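Local coordinates for protein KLLA0C04147p (Kluyveromyces lactis, PDB 5H2D) that binds ergosterol in its OSBP-related domain and probably transfers sterols between membranes, at residues Asp94-Leu100 with Glu266-Gly270; Gln396-Phe400 with Leu428-Gly432. All coordinates share one frame; numbering follows the deposited sequence.

Both contacts belong to the OSBP-related, sterol-binding domain at the end of the protein. Contact 1 sets the start of helix 95-108 on strand 265-272. Contact 2 joins two C-terminal loops, 396-400 and 428-432. Each centre lies about 22 Å from the centre of the chain, on opposite sides of it. The contact centres are about 40 Å apart and their nearest atoms about 23 Å, so the two do not touch. Along the chain contact 1 closes before contact 2 opens. Ergosterol is bound by residues between 57 and 220, a range that excludes strand segment 266-270 and both segments of contact 2.

Contact 1 (Asp94-Leu100 with Glu266-Gly270); sequences DSTLRLL and EWIFG
The N-capped start of helix 95-108 packs on strand 265-272 of the antiparallel beta structure of the sterol-binding domain, and Trp-267 makes up most of the strand's side of the contact. The helix and strand segments run nearly parallel, 14° between their directions, with axes 8.6 Å apart. A classic beta bulge places both Glu-266 and Trp-267 against Val-258, and both residues point toward the helix.

The indole NE1 of Trp-267 donates to OG1 of Thr-96 over 2.9 Å, with the hydroxyl oxygen close to the ring plane. The hydroxyl of Thr-96 in turn donates to OD1 of Asp-94, also over 2.9 Å. The same OD1 accepts from the backbone N of Thr-96 at 3.0 Å, which is the N-cap bond. Both donors reach OD1 from one face of the carboxylate. The other oxygen, OD2, lies at the edge of the indole and is hydrogen-bonded by Tyr-310 OH.

Leu-97 covers part of one indole face. With CG anti to the backbone N (chi1 -179°), its side chain reaches across to the indole, and CD1 makes a CH-pi contact 3.9 Å from the centroid of the six-membered ring. Leu-100 forks between the two aromatic residues. Its CD2 comes to 4.0 Å from CE3 of Trp-267, while CD1 is 3.5 Å from CD2 of Phe-269. Glu-266 lays its bent chain across Thr-96, and its carboxylate turns to Lys-281, which also makes a cation-pi contact with Trp-267.

Thr-96 OG1 thus accepts from the indole N-H and donates a hydrogen bond to the capping carboxylate, so one polar chain satisfies a buried indole N-H and ties the first helical turn to the strand, with leucine packing beside it.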
loop_
_atom_site.group_PDB
_atom_site.type_symbol
_atom_site.label_atom_id
_atom_site.label_comp_id
_atom_site.label_asym_id
_atom_site.label_seq_id
_atom_site.Cartn_x
_atom_site.Cartn_y
_atom_site.Cartn_z
ATOM N N ASP A 94 -1.550 26.699 0.936
ATOM C CA ASP A 94 -2.749 26.568 1.752
ATOM C C ASP A 94 -2.807 25.169 2.364
ATOM O O ASP A 94 -2.884 24.176 1.637
ATOM C CB ASP A 94 -3.956 26.846 0.854
ATOM C CG ASP A 94 -5.288 26.608 1.529
ATOM O OD1 ASP A 94 -5.346 26.281 2.731
ATOM O OD2 ASP A 94 -6.313 26.780 0.824
ATOM N N SER A 95 -2.787 25.082 3.697
ATOM C CA SER A 95 -2.726 23.767 4.334
ATOM C C SER A 95 -3.957 22.922 4.031
ATOM O O SER A 95 -3.853 21.692 3.954
ATOM C CB SER A 95 -2.539 23.906 5.846
ATOM O OG SER A 95 -3.653 24.535 6.460
ATOM N N THR A 96 -5.131 23.553 3.859
ATOM C CA THR A 96 -6.336 22.774 3.573
ATOM C C THR A 96 -6.303 22.184 2.170
ATOM O O THR A 96 -6.898 21.125 1.936
ATOM C CB THR A 96 -7.599 23.622 3.754
ATOM O OG1 THR A 96 -7.672 24.632 2.735
ATOM C CG2 THR A 96 -7.606 24.268 5.127
ATOM N N LEU A 97 -5.629 22.854 1.230
ATOM C CA LEU A 97 -5.437 22.312 -0.110
ATOM C C LEU A 97 -4.379 21.213 -0.116
ATOM O O LEU A 97 -4.515 20.227 -0.851
ATOM C CB LEU A 97 -5.070 23.436 -1.086
ATOM C CG LEU A 97 -4.836 23.090 -2.562
ATOM C CD1 LEU A 97 -6.054 22.422 -3.179
ATOM C CD2 LEU A 97 -4.451 24.330 -3.370
ATOM N N ARG A 98 -3.339 21.345 0.705
ATOM C CA ARG A 98 -2.457 20.200 0.914
ATOM C C ARG A 98 -3.257 18.999 1.405
ATOM O O ARG A 98 -3.076 17.878 0.913
ATOM C CB ARG A 98 -1.344 20.549 1.902
ATOM C CG ARG A 98 -0.480 21.712 1.444
ATOM C CD ARG A 98 0.909 21.702 2.081
ATOM N NE ARG A 98 0.876 22.029 3.507
ATOM C CZ ARG A 98 0.890 23.273 3.981
ATOM N NH1 ARG A 98 0.855 23.492 5.289
ATOM N NH2 ARG A 98 0.919 24.294 3.135
ATOM N N LEU A 99 -4.162 19.217 2.362
ATOM C CA LEU A 99 -4.960 18.114 2.888
ATOM C C LEU A 99 -5.858 17.512 1.812
ATOM O O LEU A 99 -6.038 16.294 1.760
ATOM C CB LEU A 99 -5.786 18.580 4.088
ATOM C CG LEU A 99 -6.670 17.530 4.757
ATOM C CD1 LEU A 99 -5.893 16.222 5.013
ATOM C CD2 LEU A 99 -7.292 18.033 6.053
ATOM N N LEU A 100 -6.443 18.346 0.950
ATOM C CA LEU A 100 -7.263 17.813 -0.135
ATOM C C LEU A 100 -6.477 16.808 -0.970
ATOM O O LEU A 100 -6.970 15.714 -1.291
ATOM C CB LEU A 100 -7.775 18.952 -1.018
ATOM C CG LEU A 100 -8.530 18.542 -2.290
ATOM C CD1 LEU A 100 -9.845 17.840 -1.942
ATOM C CD2 LEU A 100 -8.764 19.741 -3.193
ATOM N N GLU A 266 -13.803 23.804 3.533
ATOM C CA GLU A 266 -12.986 24.492 2.543
ATOM C C GLU A 266 -13.025 23.846 1.174
ATOM O O GLU A 266 -12.936 24.551 0.165
ATOM C CB GLU A 266 -11.524 24.559 3.008
ATOM C CG GLU A 266 -11.301 25.367 4.287
ATOM C CD GLU A 266 -10.781 26.767 4.005
ATOM O OE1 GLU A 266 -10.880 27.222 2.840
ATOM O OE2 GLU A 266 -10.246 27.402 4.942
ATOM N N TRP A 267 -13.139 22.520 1.116
ATOM C CA TRP A 267 -13.109 21.784 -0.138
ATOM C C TRP A 267 -14.015 20.569 -0.014
ATOM O O TRP A 267 -14.187 20.018 1.076
ATOM C CB TRP A 267 -11.688 21.312 -0.498
ATOM C CG TRP A 267 -10.621 22.363 -0.454
ATOM C CD1 TRP A 267 -9.859 22.719 0.627
ATOM C CD2 TRP A 267 -10.169 23.171 -1.546
ATOM N NE1 TRP A 267 -8.969 23.703 0.273
ATOM C CE2 TRP A 267 -9.141 24.003 -1.053
ATOM C CE3 TRP A 267 -10.532 23.270 -2.888
ATOM C CZ2 TRP A 267 -8.477 24.926 -1.856
ATOM C CZ3 TRP A 267 -9.870 24.182 -3.689
ATOM C CH2 TRP A 267 -8.851 24.998 -3.171
ATOM N N ILE A 268 -14.610 20.171 -1.139
ATOM C CA ILE A 268 -15.271 18.877 -1.251
ATOM C C ILE A 268 -14.687 18.185 -2.473
ATOM O O ILE A 268 -14.134 18.820 -3.371
ATOM C CB ILE A 268 -16.808 18.978 -1.372
ATOM C CG1 ILE A 268 -17.191 19.911 -2.527
ATOM C CG2 ILE A 268 -17.424 19.404 -0.035
ATOM C CD1 ILE A 268 -18.689 20.021 -2.766
ATOM N N PHE A 269 -14.797 16.860 -2.486
ATOM C CA PHE A 269 -14.328 16.092 -3.629
ATOM C C PHE A 269 -15.169 14.833 -3.739
ATOM O O PHE A 269 -15.850 14.429 -2.790
ATOM C CB PHE A 269 -12.831 15.764 -3.525
ATOM C CG PHE A 269 -12.474 14.806 -2.412
ATOM C CD1 PHE A 269 -12.531 13.432 -2.613
ATOM C CD2 PHE A 269 -12.038 15.282 -1.185
ATOM C CE1 PHE A 269 -12.185 12.552 -1.592
ATOM C CE2 PHE A 269 -11.693 14.404 -0.173
ATOM C CZ PHE A 269 -11.765 13.045 -0.380
ATOM N N GLY A 270 -15.128 14.224 -4.911
ATOM C CA GLY A 270 -15.926 13.034 -5.134
ATOM C C GLY A 270 -15.677 12.476 -6.513
ATOM O O GLY A 270 -15.117 13.141 -7.391
#

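Contact 2 (Gln396-Phe400 with Leu428-Gly432)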
loop_
_atom_site.group_PDB
_atom_site.type_symbol
_atom_site.label_atom_id
_atom_site.label_comp_id
_atom_site.label_asym_id
_atom_site.label_seq_id
_atom_site.Cartn_x
_atom_site.Cartn_y
_atom_site.Cartn_z
ATOM N N GLN A 396 13.194 -11.164 17.301
ATOM C CA GLN A 396 13.487 -9.752 17.109
ATOM C C GLN A 396 13.421 -9.423 15.628
ATOM O O GLN A 396 14.037 -10.102 14.798
ATOM C CB GLN A 396 14.861 -9.387 17.685
ATOM C CG GLN A 396 14.936 -9.492 19.206
ATOM C CD GLN A 396 16.346 -9.307 19.737
ATOM O OE1 GLN A 396 17.329 -9.539 19.028
ATOM N NE2 GLN A 396 16.452 -8.885 20.996
ATOM N N GLN A 397 12.670 -8.376 15.301
ATOM C CA GLN A 397 12.680 -7.819 13.961
ATOM C C GLN A 397 14.063 -7.275 13.632
ATOM O O GLN A 397 14.822 -6.879 14.520
ATOM C CB GLN A 397 11.642 -6.699 13.853
ATOM C CG GLN A 397 10.193 -7.163 14.007
ATOM C CD GLN A 397 9.806 -7.465 15.442
ATOM O OE1 GLN A 397 10.435 -6.983 16.389
ATOM N NE2 GLN A 397 8.755 -8.251 15.612
ATOM N N ARG A 398 14.388 -7.246 12.345
ATOM C CA ARG A 398 15.723 -6.808 11.946
ATOM C C ARG A 398 15.820 -5.309 11.707
ATOM O O ARG A 398 16.817 -4.686 12.091
ATOM C CB ARG A 398 16.161 -7.557 10.686
ATOM C CG ARG A 398 17.501 -7.115 10.161
ATOM C CD ARG A 398 18.009 -8.084 9.102
ATOM N NE ARG A 398 18.280 -9.395 9.683
ATOM C CZ ARG A 398 17.744 -10.538 9.271
ATOM N NH1 ARG A 398 16.895 -10.557 8.250
ATOM N NH2 ARG A 398 18.067 -11.668 9.882
ATOM N N TRP A 399 14.803 -4.705 11.094
ATOM C CA TRP A 399 14.920 -3.355 10.570
ATOM C C TRP A 399 13.961 -2.370 11.210
ATOM O O TRP A 399 14.039 -1.175 10.905
ATOM C CB TRP A 399 14.695 -3.364 9.049
ATOM C CG TRP A 399 15.585 -4.336 8.320
ATOM C CD1 TRP A 399 15.210 -5.496 7.695
ATOM C CD2 TRP A 399 17.006 -4.244 8.167
ATOM N NE1 TRP A 399 16.316 -6.122 7.151
ATOM C CE2 TRP A 399 17.427 -5.371 7.434
ATOM C CE3 TRP A 399 17.963 -3.313 8.582
ATOM C CZ2 TRP A 399 18.769 -5.590 7.104
ATOM C CZ3 TRP A 399 19.288 -3.529 8.253
ATOM C CH2 TRP A 399 19.681 -4.655 7.522
ATOM N N PHE A 400 13.065 -2.840 12.078
ATOM C CA PHE A 400 12.096 -2.016 12.792
ATOM C C PHE A 400 12.080 -2.440 14.253
ATOM O O PHE A 400 12.407 -3.581 14.594
ATOM C CB PHE A 400 10.668 -2.181 12.240
ATOM C CG PHE A 400 10.480 -1.689 10.830
ATOM C CD1 PHE A 400 10.818 -2.496 9.749
ATOM C CD2 PHE A 400 9.890 -0.453 10.587
ATOM C CE1 PHE A 400 10.629 -2.034 8.433
ATOM C CE2 PHE A 400 9.687 0.009 9.282
ATOM C CZ PHE A 400 10.057 -0.793 8.203
ATOM N N LEU A 428 24.615 -7.079 3.547
ATOM C CA LEU A 428 23.346 -7.774 3.754
ATOM C C LEU A 428 23.411 -9.280 3.513
ATOM O O LEU A 428 22.423 -9.976 3.785
ATOM C CB LEU A 428 22.266 -7.169 2.849
ATOM C CG LEU A 428 21.929 -5.696 3.060
ATOM C CD1 LEU A 428 20.831 -5.272 2.098
ATOM C CD2 LEU A 428 21.501 -5.479 4.513
ATOM N N ALA A 429 24.544 -9.814 3.052
ATOM C CA ALA A 429 24.554 -11.179 2.527
ATOM C C ALA A 429 24.100 -12.210 3.552
ATOM O O ALA A 429 23.589 -13.270 3.174
ATOM C CB ALA A 429 25.945 -11.531 2.005
ATOM N N ASP A 430 24.274 -11.940 4.844
ATOM C CA ASP A 430 23.845 -12.883 5.869
ATOM C C ASP A 430 22.716 -12.328 6.735
ATOM O O ASP A 430 22.531 -12.757 7.877
ATOM C CB ASP A 430 25.030 -13.313 6.733
ATOM C CG ASP A 430 25.561 -14.691 6.351
ATOM O OD1 ASP A 430 24.758 -15.538 5.906
ATOM O OD2 ASP A 430 26.780 -14.928 6.497
ATOM N N GLU A 431 21.944 -11.379 6.200
ATOM C CA GLU A 431 20.809 -10.797 6.922
ATOM C C GLU A 431 19.540 -11.591 6.602
ATOM O O GLU A 431 18.642 -11.138 5.890
ATOM C CB GLU A 431 20.648 -9.325 6.570
ATOM C CG GLU A 431 21.761 -8.419 7.095
ATOM C CD GLU A 431 21.718 -8.232 8.602
ATOM O OE1 GLU A 431 22.576 -7.496 9.135
ATOM O OE2 GLU A 431 20.825 -8.808 9.259
ATOM N N GLY A 432 19.483 -12.796 7.142
ATOM C CA GLY A 432 18.294 -13.617 7.017
ATOM C C GLY A 432 18.504 -14.801 6.082
ATOM O O GLY A 432 19.309 -14.755 5.140
HETATM O O HOH W 1 16.883 -8.648 5.819
#
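Arg-398 and Glu-431 form a salt bridge, with NE of the arginine 2.6 Å from OE2 of the glutamate. The two flat groups do not lie in one plane; they are turned 61° apart. A bend at chi3 (-65°) turns the guanidinium so that one face lies on the peptide between Glu-431 and Gly-432. There CZ of Arg-398 is 3.4 Å from the carbonyl C of Glu-431. Gly-432, with no side chain, lets the guanidinium lie close over this peptide. Cut back to an alanine, Arg-398 would no longer reach the carboxylate of Glu-431, which would probably be left without its charged mate, with the peptide uncovered.

Trp-399 makes the apolar half. Its CH2 is 3.6 Å from CD2 of Leu-428, and its CZ2 is near CG of Glu-431. A water in the plane of the indole, at its edge, accepts from NE1 of Trp-399 at 2.9 Å and donates to O of Glu-431 at 3.0 Å.

The glutamate is presented by a type I beta turn from Leu-428 to Glu-431, closed by Glu-431 N to Leu-428 O at 2.8 Å. An inverse gamma turn centred on Glu-431 overlaps its end. The facing loop, 396-400, leads into the hairpin of strands 400-404 and 411-415.

Further out, the carboxylate of Glu-143 accepts from the backbone N of both Arg-398 and Trp-399. It fixes their loop to strand 138-146. Phe-141 and Tyr-419 meet the indole edge-to-face. Gln-422 of helix 419-424 touches Trp-399, Leu-428 and Glu-431.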